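Local atomic coordinates of metallo-carboxypeptidase (Pseudomonas aeruginosa, PDB entry 4A39), a protein that probably acts as a zinc-dependent carboxypeptidase of the M14 family, of the cytosolic type, trimming residues from the C-terminus of peptide or protein substrates. Residues E142-A148 with E159-R165; A148-V153 with P252-F256; G265-F269 with V384-R388; Q258-K262 with F335-Y340; M349-H354 with W364-S369. Residue numbers count along the deposited sequence, not the author numbering.

How the interactions relate
All five contacts gather around the seven-stranded carboxypeptidase sheet. Interaction 1 pairs edge strand 144-151 with 157-163; interaction 2, centred about 17 Å away, shares Ala148 and lays helix 252-264 on the same strand. Interaction 4 joins that helix to helix 332-340 and, about 13 Å between centres, touches interaction 3 at the C-terminus through Tyr340 and Arg388. Interaction 5, 27 to 29 Å from the others, joins the end of strand 343-350 and the next loop to helix 366-383. Along the chain interactions 1 and 2 alternate, as do 3 and 4, while 5 falls between the segments of 3. Local (1, 5) and long-range contacts (2, 3, 4) meet around one sheet whose central strands reach the zinc site.

Interaction 1 of 5, residues E142-A148 with E159-R165; sequences EGVERLA and ELLRVRR
Strands 144-148 and 159-163 run antiparallel with a pronounced twist: their axes approach to 4.4 Å at 134°. Val144-Val163 and Arg146-Leu161 are non-hydrogen-bonded pairs (CA-CA 4.6 and 4.5 Å), whereas Glu145-Arg162 is hydrogen-bonded, with Glu145 N to Arg162 O 3.1 Å and Arg162 N to Glu145 O 2.9 Å. The register slips by one. Leu147, at phi/psi -67/-46, and Ala148 both face Leu160; Leu147 N (2.9 Å) and Ala148 N (3.4 Å) make weak bonds to Leu160 O, whereas Leu160 N gives Ala148 O a sound hydrogen bond at 3.0 Å. At the other end Arg164 N meets Gly143 O at 2.9 Å. Gly143 has positive phi (85°), where a CB would clash with Arg165 CG. Arg165, its side chain stretched out (chi1 m, chi2 and chi3 t), donates NE to Glu142 O at 2.9 Å. Val144 CG2 packs on Val163 CG2 at 4.1 Å, on the face covered by helix 128-138. On the other face Leu147 CD1 lies over the Arg162 guanidinium, 3.6 Å from NH2, while Arg162 NH1 bonds Tyr215; Leu147 CD2 and Ala148 CB each reach Leu160 CD2 at 4.2 Å. This is a beta hairpin with a classic bulge, edging the carboxypeptidase sheet.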
# COMPACT_ATOMS: atom_id res chain seq x y z
N GLU A 142 -22.62 7.60 6.46
CA GLU A 142 -23.85 7.40 5.71
C GLU A 142 -23.63 6.68 4.38
O GLU A 142 -22.76 7.07 3.60
CB GLU A 142 -24.53 8.74 5.45
CG GLU A 142 -25.92 8.60 4.86
CD GLU A 142 -26.18 9.63 3.78
OE1 GLU A 142 -26.18 10.84 4.09
OE2 GLU A 142 -26.39 9.22 2.61
N GLY A 143 -24.41 5.64 4.15
CA GLY A 143 -24.32 4.89 2.91
C GLY A 143 -23.27 3.80 2.88
O GLY A 143 -23.11 3.11 1.87
N VAL A 144 -22.55 3.61 3.99
CA VAL A 144 -21.51 2.60 4.05
C VAL A 144 -21.94 1.35 4.82
O VAL A 144 -22.48 1.44 5.93
CB VAL A 144 -20.23 3.15 4.71
CG1 VAL A 144 -19.12 2.11 4.67
CG2 VAL A 144 -19.79 4.42 4.00
N GLU A 145 -21.71 0.19 4.21
CA GLU A 145 -22.06 -1.08 4.83
C GLU A 145 -21.03 -2.14 4.50
O GLU A 145 -20.32 -2.03 3.50
CB GLU A 145 -23.43 -1.54 4.34
CG GLU A 145 -24.61 -0.79 4.95
CD GLU A 145 -25.93 -1.23 4.36
OE1 GLU A 145 -26.09 -2.44 4.07
OE2 GLU A 145 -26.82 -0.37 4.18
N ARG A 146 -20.94 -3.17 5.34
CA ARG A 146 -20.02 -4.26 5.07
C ARG A 146 -20.78 -5.21 4.17
O ARG A 146 -21.65 -5.96 4.63
CB ARG A 146 -19.59 -4.97 6.35
CG ARG A 146 -18.40 -5.90 6.13
CD ARG A 146 -18.04 -6.69 7.38
NE ARG A 146 -19.03 -7.72 7.68
CZ ARG A 146 -18.88 -8.65 8.62
NH1 ARG A 146 -17.78 -8.67 9.36
NH2 ARG A 146 -19.83 -9.56 8.81
N LEU A 147 -20.47 -5.18 2.88
CA LEU A 147 -21.14 -6.01 1.89
C LEU A 147 -20.85 -7.50 2.06
O LEU A 147 -21.75 -8.33 2.01
CB LEU A 147 -20.72 -5.59 0.48
CG LEU A 147 -21.39 -6.37 -0.66
CD1 LEU A 147 -22.90 -6.20 -0.57
CD2 LEU A 147 -20.88 -5.88 -2.00
N ALA A 148 -19.58 -7.82 2.27
CA ALA A 148 -19.16 -9.20 2.44
C ALA A 148 -17.89 -9.26 3.28
O ALA A 148 -17.28 -8.23 3.56
CB ALA A 148 -18.90 -9.83 1.08
N GLU A 159 -12.57 -7.56 5.08
CA GLU A 159 -13.81 -6.82 4.84
C GLU A 159 -13.94 -6.19 3.47
O GLU A 159 -12.99 -5.60 2.96
CB GLU A 159 -14.00 -5.73 5.90
CG GLU A 159 -14.08 -6.24 7.32
CD GLU A 159 -12.77 -6.13 8.06
OE1 GLU A 159 -11.71 -6.24 7.40
OE2 GLU A 159 -12.79 -5.96 9.30
N LEU A 160 -15.13 -6.31 2.89
CA LEU A 160 -15.44 -5.70 1.60
C LEU A 160 -16.54 -4.69 1.94
O LEU A 160 -17.65 -5.07 2.30
CB LEU A 160 -15.98 -6.72 0.60
CG LEU A 160 -16.60 -6.15 -0.69
CD1 LEU A 160 -15.62 -5.21 -1.37
CD2 LEU A 160 -16.98 -7.30 -1.62
N LEU A 161 -16.20 -3.41 1.85
CA LEU A 161 -17.16 -2.35 2.16
C LEU A 161 -17.78 -1.80 0.89
O LEU A 161 -17.13 -1.74 -0.15
CB LEU A 161 -16.46 -1.20 2.90
CG LEU A 161 -15.61 -1.58 4.12
CD1 LEU A 161 -14.90 -0.34 4.63
CD2 LEU A 161 -16.49 -2.20 5.20
N ARG A 162 -19.06 -1.42 0.96
CA ARG A 162 -19.72 -0.84 -0.20
C ARG A 162 -20.34 0.50 0.18
O ARG A 162 -21.03 0.62 1.20
CB ARG A 162 -20.82 -1.76 -0.76
CG ARG A 162 -21.58 -1.10 -1.93
CD ARG A 162 -22.36 -2.08 -2.78
NE ARG A 162 -23.52 -2.64 -2.09
CZ ARG A 162 -24.37 -3.50 -2.65
NH1 ARG A 162 -24.17 -3.91 -3.90
NH2 ARG A 162 -25.40 -3.96 -1.96
N VAL A 163 -20.05 1.51 -0.64
CA VAL A 163 -20.58 2.84 -0.42
C VAL A 163 -21.67 3.02 -1.49
O VAL A 163 -21.38 3.07 -2.68
CB VAL A 163 -19.49 3.92 -0.61
CG1 VAL A 163 -20.04 5.29 -0.25
CG2 VAL A 163 -18.28 3.59 0.24
N ARG A 164 -22.92 3.09 -1.04
CA ARG A 164 -24.05 3.25 -1.95
C ARG A 164 -25.03 4.24 -1.34
O ARG A 164 -25.64 3.95 -0.30
CB ARG A 164 -24.73 1.89 -2.16
CG ARG A 164 -25.96 1.89 -3.07
CD ARG A 164 -26.41 0.45 -3.35
NE ARG A 164 -27.65 0.35 -4.12
CZ ARG A 164 -27.75 0.55 -5.43
NH1 ARG A 164 -26.68 0.87 -6.14
NH2 ARG A 164 -28.93 0.43 -6.03
N ARG A 165 -25.18 5.40 -1.96
CA ARG A 165 -26.07 6.43 -1.45
C ARG A 165 -27.30 6.67 -2.31
O ARG A 165 -28.19 7.45 -1.94
CB ARG A 165 -25.30 7.73 -1.24
CG ARG A 165 -24.30 7.64 -0.10
CD ARG A 165 -23.48 8.91 0.08
NE ARG A 165 -22.59 8.79 1.23
CZ ARG A 165 -21.66 9.69 1.56
NH1 ARG A 165 -21.49 10.78 0.83
NH2 ARG A 165 -20.90 9.50 2.63

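Interaction 2 of 5, residues A148-V153 with P252-F256; sequences AVGTSV and PEVWF
Ala148, extended (phi/psi -153/170) and just past the bulge in strand 144-151, points its CB at the edge of the Phe256 ring, 3.8 Å from CE1. Val149 turns its side chain away, but its carbonyl C lies 3.6 Å from Phe256 CE1. Gly150 is the centre of the contact: its CA sits 3.5 Å from the Phe256 ring centroid and only 9° off the ring normal, a CH-pi contact over the face, with N 3.3 Å from CZ. A CB here would collide with Phe256 CG. The ring reaches this place with chi1 t (164°). This is helix-on-sheet packing at the edge of the alpha/beta carboxypeptidase domain: strand 148-151 and helix 252-256 run nearly antiparallel (154°), axes 7.6 Å apart. Thr151 O then meets Pro252 CB at 3.4 Å. Ser152 CB comes 3.5 Å from Glu253 OE2, although Ser152 OG bonds Asp223 and Glu253 OE1 bonds Asn233. Beyond the strand, Val153 CG2 packs against Pro252 CD at 3.7 Å.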
# COMPACT_ATOMS: atom_id res chain seq x y z
N ALA A 148 -19.58 -7.82 2.27
CA ALA A 148 -19.16 -9.20 2.44
C ALA A 148 -17.89 -9.26 3.28
O ALA A 148 -17.28 -8.23 3.56
CB ALA A 148 -18.90 -9.83 1.08
N VAL A 149 -17.50 -10.46 3.68
CA VAL A 149 -16.29 -10.62 4.48
C VAL A 149 -15.60 -11.94 4.12
O VAL A 149 -16.23 -13.00 4.09
CB VAL A 149 -16.61 -10.58 6.00
CG1 VAL A 149 -17.50 -11.75 6.40
CG2 VAL A 149 -15.32 -10.58 6.80
N GLY A 150 -14.31 -11.85 3.81
CA GLY A 150 -13.54 -13.03 3.47
C GLY A 150 -12.72 -13.49 4.66
O GLY A 150 -12.67 -12.81 5.69
N THR A 151 -12.06 -14.64 4.54
CA THR A 151 -11.27 -15.18 5.63
C THR A 151 -9.86 -15.54 5.15
O THR A 151 -9.69 -16.31 4.20
CB THR A 151 -11.94 -16.43 6.22
OG1 THR A 151 -13.26 -16.08 6.67
CG2 THR A 151 -11.14 -16.97 7.40
N SER A 152 -8.86 -14.97 5.82
CA SER A 152 -7.47 -15.22 5.46
C SER A 152 -7.05 -16.63 5.87
O SER A 152 -7.77 -17.33 6.58
CB SER A 152 -6.56 -14.21 6.16
OG SER A 152 -6.52 -14.47 7.55
N VAL A 153 -5.87 -17.04 5.41
CA VAL A 153 -5.36 -18.36 5.74
C VAL A 153 -5.38 -18.62 7.25
O VAL A 153 -5.75 -19.71 7.70
CB VAL A 153 -3.92 -18.52 5.22
CG1 VAL A 153 -3.31 -19.82 5.75
CG2 VAL A 153 -3.92 -18.52 3.70
N PRO A 252 -6.94 -17.59 -0.33
CA PRO A 252 -8.33 -17.26 -0.01
C PRO A 252 -8.67 -15.78 -0.10
O PRO A 252 -9.81 -15.41 -0.40
CB PRO A 252 -8.49 -17.81 1.41
CG PRO A 252 -7.10 -17.68 1.98
CD PRO A 252 -6.25 -18.17 0.83
N GLU A 253 -7.68 -14.93 0.16
CA GLU A 253 -7.88 -13.49 0.10
C GLU A 253 -8.28 -13.06 -1.31
O GLU A 253 -9.19 -12.25 -1.49
CB GLU A 253 -6.59 -12.78 0.52
CG GLU A 253 -6.16 -13.08 1.95
CD GLU A 253 -5.22 -14.28 2.07
OE1 GLU A 253 -4.98 -15.00 1.08
OE2 GLU A 253 -4.70 -14.50 3.19
N VAL A 254 -7.61 -13.62 -2.31
CA VAL A 254 -7.89 -13.29 -3.70
C VAL A 254 -9.13 -14.03 -4.20
O VAL A 254 -9.94 -13.48 -4.95
CB VAL A 254 -6.68 -13.61 -4.60
CG1 VAL A 254 -7.05 -13.52 -6.07
CG2 VAL A 254 -5.55 -12.63 -4.29
N TRP A 255 -9.29 -15.28 -3.76
CA TRP A 255 -10.44 -16.09 -4.15
C TRP A 255 -11.73 -15.37 -3.74
O TRP A 255 -12.71 -15.35 -4.49
CB TRP A 255 -10.35 -17.46 -3.46
CG TRP A 255 -11.52 -18.36 -3.75
CD1 TRP A 255 -12.71 -18.40 -3.09
CD2 TRP A 255 -11.60 -19.33 -4.80
NE1 TRP A 255 -13.54 -19.34 -3.66
CE2 TRP A 255 -12.88 -19.92 -4.72
CE3 TRP A 255 -10.73 -19.75 -5.81
CZ2 TRP A 255 -13.31 -20.92 -5.60
CZ3 TRP A 255 -11.15 -20.74 -6.69
CH2 TRP A 255 -12.43 -21.32 -6.58
N PHE A 256 -11.71 -14.79 -2.55
CA PHE A 256 -12.84 -14.05 -2.01
C PHE A 256 -13.23 -12.88 -2.90
O PHE A 256 -14.38 -12.75 -3.31
CB PHE A 256 -12.49 -13.53 -0.61
CG PHE A 256 -13.42 -12.45 -0.10
CD1 PHE A 256 -14.78 -12.70 0.07
CD2 PHE A 256 -12.92 -11.19 0.23
CE1 PHE A 256 -15.63 -11.71 0.55
CE2 PHE A 256 -13.77 -10.20 0.71
CZ PHE A 256 -15.12 -10.46 0.88

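Interaction 3 of 5, residues G265-F269 with V384-R388; sequences GVDLF and VDELR
A salt bridge reinforced by a water bridge and a small apolar contact docks the C-terminal residues of the chain beside the residues that lead into strand 268-275, away from the zinc site. Gly265, with phi/psi 94/159, leaves the preceding helix at a positive phi that a side chain would tolerate poorly, because CB would press on the carbonyl O before it. Val266 is extended, Asp267 breaks that course at -120/-2, and the chain is extended again by Leu268. In the facing segment, Leu387 lies opposite Asp267, CA to CA 6.7 Å. Arg388, with chi1 and chi2 both m and chi3 t, brings the edge of its guanidinium to two acceptors: NE donates to Asp267 OD1 at 2.8 Å (155° at the hydrogen), and NH2 to Val266 O at 3.0 Å, with a weak NH2 bond to Asp267 OD1 at 3.3 Å. Water 1 donates to both Asp267 O (2.7 Å) and Leu387 O (2.9 Å), joining the two backbones. Beyond it, Leu387 CD2 touches Leu268 CD1 at 4.2 Å. Asp267 OD2 is also in a salt bridge with Lys172, and Arg388 NH2 bonds Tyr340 O. The C-terminus, reached after helix 366-383, is thereby tied to strands 171-177 and 268-275 and to the end of helix 332-340.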
# COMPACT_ATOMS: atom_id res chain seq x y z
N GLY A 265 -20.05 -7.25 -10.49
CA GLY A 265 -19.60 -6.55 -11.69
C GLY A 265 -18.56 -5.51 -11.33
O GLY A 265 -18.49 -5.06 -10.18
N VAL A 266 -17.76 -5.11 -12.32
CA VAL A 266 -16.69 -4.14 -12.13
C VAL A 266 -16.62 -3.14 -13.29
O VAL A 266 -16.57 -3.53 -14.45
CB VAL A 266 -15.32 -4.85 -12.03
CG1 VAL A 266 -14.21 -3.83 -11.79
CG2 VAL A 266 -15.34 -5.90 -10.92
N ASP A 267 -16.59 -1.85 -12.96
CA ASP A 267 -16.50 -0.80 -13.98
C ASP A 267 -15.25 0.06 -13.82
O ASP A 267 -14.99 0.96 -14.62
CB ASP A 267 -17.76 0.07 -13.95
CG ASP A 267 -19.03 -0.73 -14.19
OD1 ASP A 267 -19.12 -1.38 -15.26
OD2 ASP A 267 -19.92 -0.73 -13.32
N LEU A 268 -14.47 -0.23 -12.79
CA LEU A 268 -13.23 0.48 -12.50
C LEU A 268 -12.49 -0.33 -11.45
O LEU A 268 -13.12 -0.86 -10.53
CB LEU A 268 -13.51 1.88 -11.93
CG LEU A 268 -12.24 2.58 -11.43
CD1 LEU A 268 -11.56 3.28 -12.59
CD2 LEU A 268 -12.59 3.58 -10.34
N PHE A 269 -11.18 -0.43 -11.59
CA PHE A 269 -10.39 -1.19 -10.62
C PHE A 269 -9.05 -0.55 -10.33
O PHE A 269 -8.25 -0.32 -11.24
CB PHE A 269 -10.16 -2.62 -11.11
CG PHE A 269 -9.31 -3.44 -10.18
CD1 PHE A 269 -9.78 -3.78 -8.91
CD2 PHE A 269 -8.05 -3.87 -10.56
CE1 PHE A 269 -8.99 -4.53 -8.04
CE2 PHE A 269 -7.25 -4.62 -9.70
CZ PHE A 269 -7.72 -4.95 -8.43
N VAL A 384 -16.44 9.89 -14.13
CA VAL A 384 -17.59 9.00 -13.98
C VAL A 384 -18.44 8.76 -15.23
O VAL A 384 -18.80 7.62 -15.52
CB VAL A 384 -18.50 9.45 -12.81
CG1 VAL A 384 -19.33 10.66 -13.22
CG2 VAL A 384 -19.39 8.30 -12.37
N ASP A 385 -18.76 9.82 -15.97
CA ASP A 385 -19.58 9.67 -17.17
C ASP A 385 -18.86 9.01 -18.35
O ASP A 385 -19.49 8.68 -19.36
CB ASP A 385 -20.12 11.03 -17.63
CG ASP A 385 -21.00 11.68 -16.58
OD1 ASP A 385 -21.88 10.99 -16.03
OD2 ASP A 385 -20.82 12.89 -16.32
N GLU A 386 -17.55 8.83 -18.23
CA GLU A 386 -16.75 8.24 -19.31
C GLU A 386 -16.35 6.79 -19.06
O GLU A 386 -15.87 6.11 -19.97
CB GLU A 386 -15.48 9.07 -19.52
CG GLU A 386 -15.72 10.52 -19.86
CD GLU A 386 -14.45 11.34 -19.84
OE1 GLU A 386 -13.47 10.96 -20.52
OE2 GLU A 386 -14.42 12.38 -19.14
N LEU A 387 -16.54 6.30 -17.84
CA LEU A 387 -16.16 4.93 -17.51
C LEU A 387 -16.90 3.85 -18.30
O LEU A 387 -16.35 2.78 -18.56
CB LEU A 387 -16.33 4.69 -16.01
CG LEU A 387 -15.38 5.55 -15.16
CD1 LEU A 387 -15.70 5.36 -13.69
CD2 LEU A 387 -13.94 5.17 -15.45
N ARG A 388 -18.14 4.15 -18.68
CA ARG A 388 -18.96 3.23 -19.48
C ARG A 388 -19.74 4.03 -20.52
O ARG A 388 -19.92 5.24 -20.38
CB ARG A 388 -19.95 2.46 -18.60
CG ARG A 388 -19.35 1.34 -17.78
CD ARG A 388 -18.74 0.23 -18.64
NE ARG A 388 -18.15 -0.80 -17.80
CZ ARG A 388 -17.36 -1.78 -18.22
NH1 ARG A 388 -17.03 -1.88 -19.50
NH2 ARG A 388 -16.86 -2.65 -17.34
O HOH W 1 -14.24 1.25 -17.24

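Interaction 4 of 5, residues Q258-K262 with F335-Y340; sequences QQEMK and FVGQTY
Two helices whose segment axes come no closer than 12.3 Å meet here through long side chains and a water. They run roughly parallel, signed crossing angle -25°, with nearest CA pairs Gln258-Val336 (8.7 Å) and Lys262-Tyr340 (9.0 Å). Tyr340, chi1 m, spans much of the gap: its OH lies 3.3 Å from Lys262 CG and 3.4 Å from Met261 C. The OH is 3.2 Å from Lys262 N, but at too poor an angle to bond; that amide donates to Gln258 O at 3.0 Å. Water 2 links the sides, 2.6 Å from Tyr340 OH and donating to Gln258 O at 2.7 Å. Nearer the sheet, Met261 (chi1 m, chi2 and chi3 t) places SD 3.9 Å from Val336 CG2 and 5.5 Å from the Tyr340 ring centroid, an oblique Met-aromatic contact. Gln258 sets NE2 over one face of the Phe335 ring, while NE2 bonds Trp243 O. Met261 and Val336 rest on Phe269 of strand 268-275: neighbouring helices side by side on one sheet face, as in alpha/beta folds.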
# COMPACT_ATOMS: atom_id res chain seq x y z
N GLN A 258 -12.45 -12.20 -6.05
CA GLN A 258 -12.90 -12.60 -7.38
C GLN A 258 -14.35 -13.10 -7.38
O GLN A 258 -15.09 -12.87 -8.33
CB GLN A 258 -11.98 -13.67 -7.97
CG GLN A 258 -10.67 -13.09 -8.51
CD GLN A 258 -9.87 -14.07 -9.35
OE1 GLN A 258 -10.44 -14.93 -10.02
NE2 GLN A 258 -8.55 -13.92 -9.35
N GLN A 259 -14.76 -13.77 -6.31
CA GLN A 259 -16.13 -14.27 -6.24
C GLN A 259 -17.11 -13.10 -6.14
O GLN A 259 -18.18 -13.11 -6.76
CB GLN A 259 -16.31 -15.20 -5.03
CG GLN A 259 -15.59 -16.53 -5.17
CD GLN A 259 -16.13 -17.37 -6.32
OE1 GLN A 259 -15.60 -18.43 -6.64
NE2 GLN A 259 -17.21 -16.90 -6.95
N GLU A 260 -16.75 -12.09 -5.35
CA GLU A 260 -17.60 -10.92 -5.17
C GLU A 260 -17.65 -10.10 -6.46
O GLU A 260 -18.69 -9.53 -6.80
CB GLU A 260 -17.08 -10.06 -4.01
CG GLU A 260 -17.20 -10.73 -2.64
CD GLU A 260 -18.63 -11.11 -2.29
OE1 GLU A 260 -19.54 -10.29 -2.53
OE2 GLU A 260 -18.84 -12.23 -1.77
N MET A 261 -16.53 -10.04 -7.17
CA MET A 261 -16.49 -9.28 -8.42
C MET A 261 -17.39 -9.94 -9.45
O MET A 261 -18.14 -9.27 -10.16
CB MET A 261 -15.07 -9.20 -8.97
CG MET A 261 -14.10 -8.37 -8.14
SD MET A 261 -12.48 -8.25 -8.94
CE MET A 261 -11.88 -6.69 -8.25
N LYS A 262 -17.33 -11.26 -9.53
CA LYS A 262 -18.15 -11.99 -10.50
C LYS A 262 -19.63 -11.74 -10.30
O LYS A 262 -20.40 -11.66 -11.26
CB LYS A 262 -17.85 -13.49 -10.40
CG LYS A 262 -16.48 -13.90 -10.93
CD LYS A 262 -16.19 -15.38 -10.70
CE LYS A 262 -14.82 -15.75 -11.25
NZ LYS A 262 -14.44 -17.14 -10.87
N PHE A 335 -5.63 -8.77 -14.90
CA PHE A 335 -6.70 -9.76 -14.88
C PHE A 335 -8.08 -9.14 -14.78
O PHE A 335 -8.98 -9.48 -15.55
CB PHE A 335 -6.51 -10.74 -13.72
CG PHE A 335 -7.61 -11.76 -13.61
CD1 PHE A 335 -8.75 -11.50 -12.86
CD2 PHE A 335 -7.52 -12.97 -14.29
CE1 PHE A 335 -9.80 -12.43 -12.80
CE2 PHE A 335 -8.55 -13.91 -14.24
CZ PHE A 335 -9.69 -13.63 -13.49
N VAL A 336 -8.27 -8.23 -13.83
CA VAL A 336 -9.57 -7.59 -13.64
C VAL A 336 -9.90 -6.71 -14.84
O VAL A 336 -11.01 -6.75 -15.37
CB VAL A 336 -9.59 -6.74 -12.35
CG1 VAL A 336 -10.95 -6.08 -12.17
CG2 VAL A 336 -9.28 -7.62 -11.15
N GLY A 337 -8.92 -5.93 -15.27
CA GLY A 337 -9.13 -5.05 -16.40
C GLY A 337 -9.62 -5.78 -17.64
O GLY A 337 -10.51 -5.30 -18.34
N GLN A 338 -9.04 -6.94 -17.91
CA GLN A 338 -9.43 -7.72 -19.08
C GLN A 338 -10.71 -8.51 -18.88
O GLN A 338 -11.56 -8.56 -19.77
CB GLN A 338 -8.30 -8.67 -19.49
CG GLN A 338 -8.58 -9.41 -20.78
CD GLN A 338 -7.35 -10.08 -21.34
OE1 GLN A 338 -7.08 -11.25 -21.08
NE2 GLN A 338 -6.56 -9.32 -22.09
N THR A 339 -10.86 -9.11 -17.71
CA THR A 339 -12.04 -9.91 -17.43
C THR A 339 -13.31 -9.08 -17.45
O THR A 339 -14.37 -9.55 -17.89
CB THR A 339 -11.92 -10.62 -16.07
OG1 THR A 339 -10.78 -11.48 -16.08
CG2 THR A 339 -13.16 -11.45 -15.77
N TYR A 340 -13.21 -7.83 -17.00
CA TYR A 340 -14.37 -6.95 -16.94
C TYR A 340 -14.36 -5.78 -17.93
O TYR A 340 -15.30 -4.98 -17.95
CB TYR A 340 -14.53 -6.44 -15.50
CG TYR A 340 -14.83 -7.57 -14.55
CD1 TYR A 340 -16.11 -8.10 -14.45
CD2 TYR A 340 -13.81 -8.18 -13.82
CE1 TYR A 340 -16.38 -9.22 -13.66
CE2 TYR A 340 -14.06 -9.30 -13.02
CZ TYR A 340 -15.34 -9.81 -12.94
OH TYR A 340 -15.60 -10.92 -12.18
O HOH W 2 -13.86 -12.20 -10.67

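Interaction 5 of 5, residues M349-H354 with W364-S369; sequences MPFKDH and WSGARS
Trp364 N donates to Lys352 O at 2.8 Å and 170°, the one backbone bond between these segments, and it fixes the chain just before helix 366-383 against the loop leaving strand 343-350. Met349 and Pro350 are extended; Lys352 (-89/-121) turns the backbone, and Asp353 CA comes within 4.5 Å of Trp364 CA. Asp353 OD1 takes two donors: His354 N at 2.7 Å and Arg368 NH1 at 2.8 Å, the latter a salt bridge. Arg368 (chi1 m, chi2 t, chi3 p) also pairs through NH2 with Glu312, and Asp353 OD2 accepts from Glu359 N. The indole N-H has two weak acceptors, Met349 SD at 3.6 Å and Ser369 OG at 2.9 Å from Trp364 NE1. Ser369 OG itself donates to Ser365 O at 2.8 Å, and Ser365 OG, as N-cap, accepts from Arg368 N at 3.2 Å. Around these bonds, Trp364 (chi1 t) receives Pro350 CD over its five-membered ring, a CH-pi contact 4.1 Å from the centroid, and Met349 SD at that ring's edge, 4.7 Å away. His354 CB adds a contact at 3.7 Å to Trp364 CE3. Met349 follows Glu348, the predicted proton donor/acceptor, and its side chain is about 7 Å from that of zinc ligand His273. Strand 343-350 pairs beside 268-275 through Met349, while helix 185-196 packs on Met349 and Ser369.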
# COMPACT_ATOMS: atom_id res chain seq x y z
N MET A 349 2.91 4.13 -4.82
CA MET A 349 3.43 5.23 -4.00
C MET A 349 4.83 4.80 -3.56
O MET A 349 5.09 3.62 -3.32
CB MET A 349 2.53 5.47 -2.80
CG MET A 349 1.19 6.09 -3.15
SD MET A 349 0.07 6.06 -1.73
CE MET A 349 -0.56 4.36 -1.85
N PRO A 350 5.75 5.77 -3.44
CA PRO A 350 7.13 5.49 -3.04
C PRO A 350 7.44 5.28 -1.56
O PRO A 350 6.81 5.87 -0.69
CB PRO A 350 7.88 6.70 -3.58
CG PRO A 350 6.91 7.81 -3.30
CD PRO A 350 5.58 7.20 -3.75
N PHE A 351 8.43 4.42 -1.29
CA PHE A 351 8.89 4.20 0.08
C PHE A 351 9.87 5.33 0.40
O PHE A 351 10.16 5.59 1.56
CB PHE A 351 9.64 2.86 0.21
CG PHE A 351 8.74 1.69 0.44
CD1 PHE A 351 8.17 1.01 -0.63
CD2 PHE A 351 8.44 1.27 1.73
CE1 PHE A 351 7.32 -0.08 -0.42
CE2 PHE A 351 7.59 0.19 1.96
CZ PHE A 351 7.03 -0.49 0.88
N LYS A 352 10.38 5.97 -0.65
CA LYS A 352 11.32 7.08 -0.52
C LYS A 352 10.50 8.36 -0.43
O LYS A 352 9.68 8.50 0.48
CB LYS A 352 12.27 7.11 -1.74
CG LYS A 352 13.19 5.89 -1.83
CD LYS A 352 13.97 5.86 -3.13
CE LYS A 352 14.90 4.65 -3.20
NZ LYS A 352 15.66 4.62 -4.49
N ASP A 353 10.69 9.30 -1.35
CA ASP A 353 9.92 10.54 -1.36
C ASP A 353 9.33 10.65 -2.76
O ASP A 353 9.69 9.88 -3.64
CB ASP A 353 10.84 11.74 -1.09
CG ASP A 353 10.09 13.00 -0.64
OD1 ASP A 353 8.85 13.05 -0.69
OD2 ASP A 353 10.77 13.97 -0.24
N HIS A 354 8.40 11.58 -2.94
CA HIS A 354 7.83 11.85 -4.25
C HIS A 354 8.70 13.04 -4.63
O HIS A 354 8.38 14.18 -4.29
CB HIS A 354 6.36 12.27 -4.13
CG HIS A 354 5.71 12.59 -5.44
ND1 HIS A 354 5.16 13.83 -5.71
CD2 HIS A 354 5.49 11.84 -6.54
CE1 HIS A 354 4.64 13.82 -6.93
NE2 HIS A 354 4.83 12.62 -7.45
N TRP A 364 7.87 10.31 1.71
CA TRP A 364 6.46 9.99 1.47
C TRP A 364 5.96 9.50 2.83
O TRP A 364 6.69 8.81 3.55
CB TRP A 364 6.30 8.92 0.39
CG TRP A 364 4.87 8.75 -0.05
CD1 TRP A 364 4.06 7.68 0.19
CD2 TRP A 364 4.07 9.70 -0.77
NE1 TRP A 364 2.81 7.90 -0.32
CE2 TRP A 364 2.79 9.14 -0.92
CE3 TRP A 364 4.32 10.98 -1.30
CZ2 TRP A 364 1.74 9.81 -1.58
CZ3 TRP A 364 3.29 11.64 -1.96
CH2 TRP A 364 2.01 11.05 -2.09
N SER A 365 4.72 9.85 3.15
CA SER A 365 4.14 9.54 4.46
C SER A 365 2.71 9.02 4.43
O SER A 365 2.06 8.98 3.40
CB SER A 365 4.15 10.81 5.28
OG SER A 365 3.29 11.75 4.65
N GLY A 366 2.23 8.65 5.61
CA GLY A 366 0.86 8.18 5.72
C GLY A 366 -0.08 9.32 5.35
O GLY A 366 -1.07 9.10 4.66
N ALA A 367 0.24 10.53 5.80
CA ALA A 367 -0.60 11.69 5.51
C ALA A 367 -0.70 12.00 4.02
O ALA A 367 -1.78 12.31 3.51
CB ALA A 367 -0.09 12.91 6.27
N ARG A 368 0.42 11.92 3.31
CA ARG A 368 0.41 12.19 1.88
C ARG A 368 -0.31 11.06 1.14
O ARG A 368 -0.92 11.29 0.10
CB ARG A 368 1.84 12.38 1.36
CG ARG A 368 2.48 13.66 1.91
CD ARG A 368 3.97 13.74 1.62
NE ARG A 368 4.27 14.18 0.26
CZ ARG A 368 5.50 14.28 -0.23
NH1 ARG A 368 6.54 13.96 0.53
NH2 ARG A 368 5.70 14.70 -1.48
N SER A 369 -0.25 9.85 1.68
CA SER A 369 -0.93 8.70 1.09
C SER A 369 -2.44 8.93 1.21
O SER A 369 -3.19 8.70 0.27
CB SER A 369 -0.53 7.41 1.81
OG SER A 369 0.86 7.17 1.68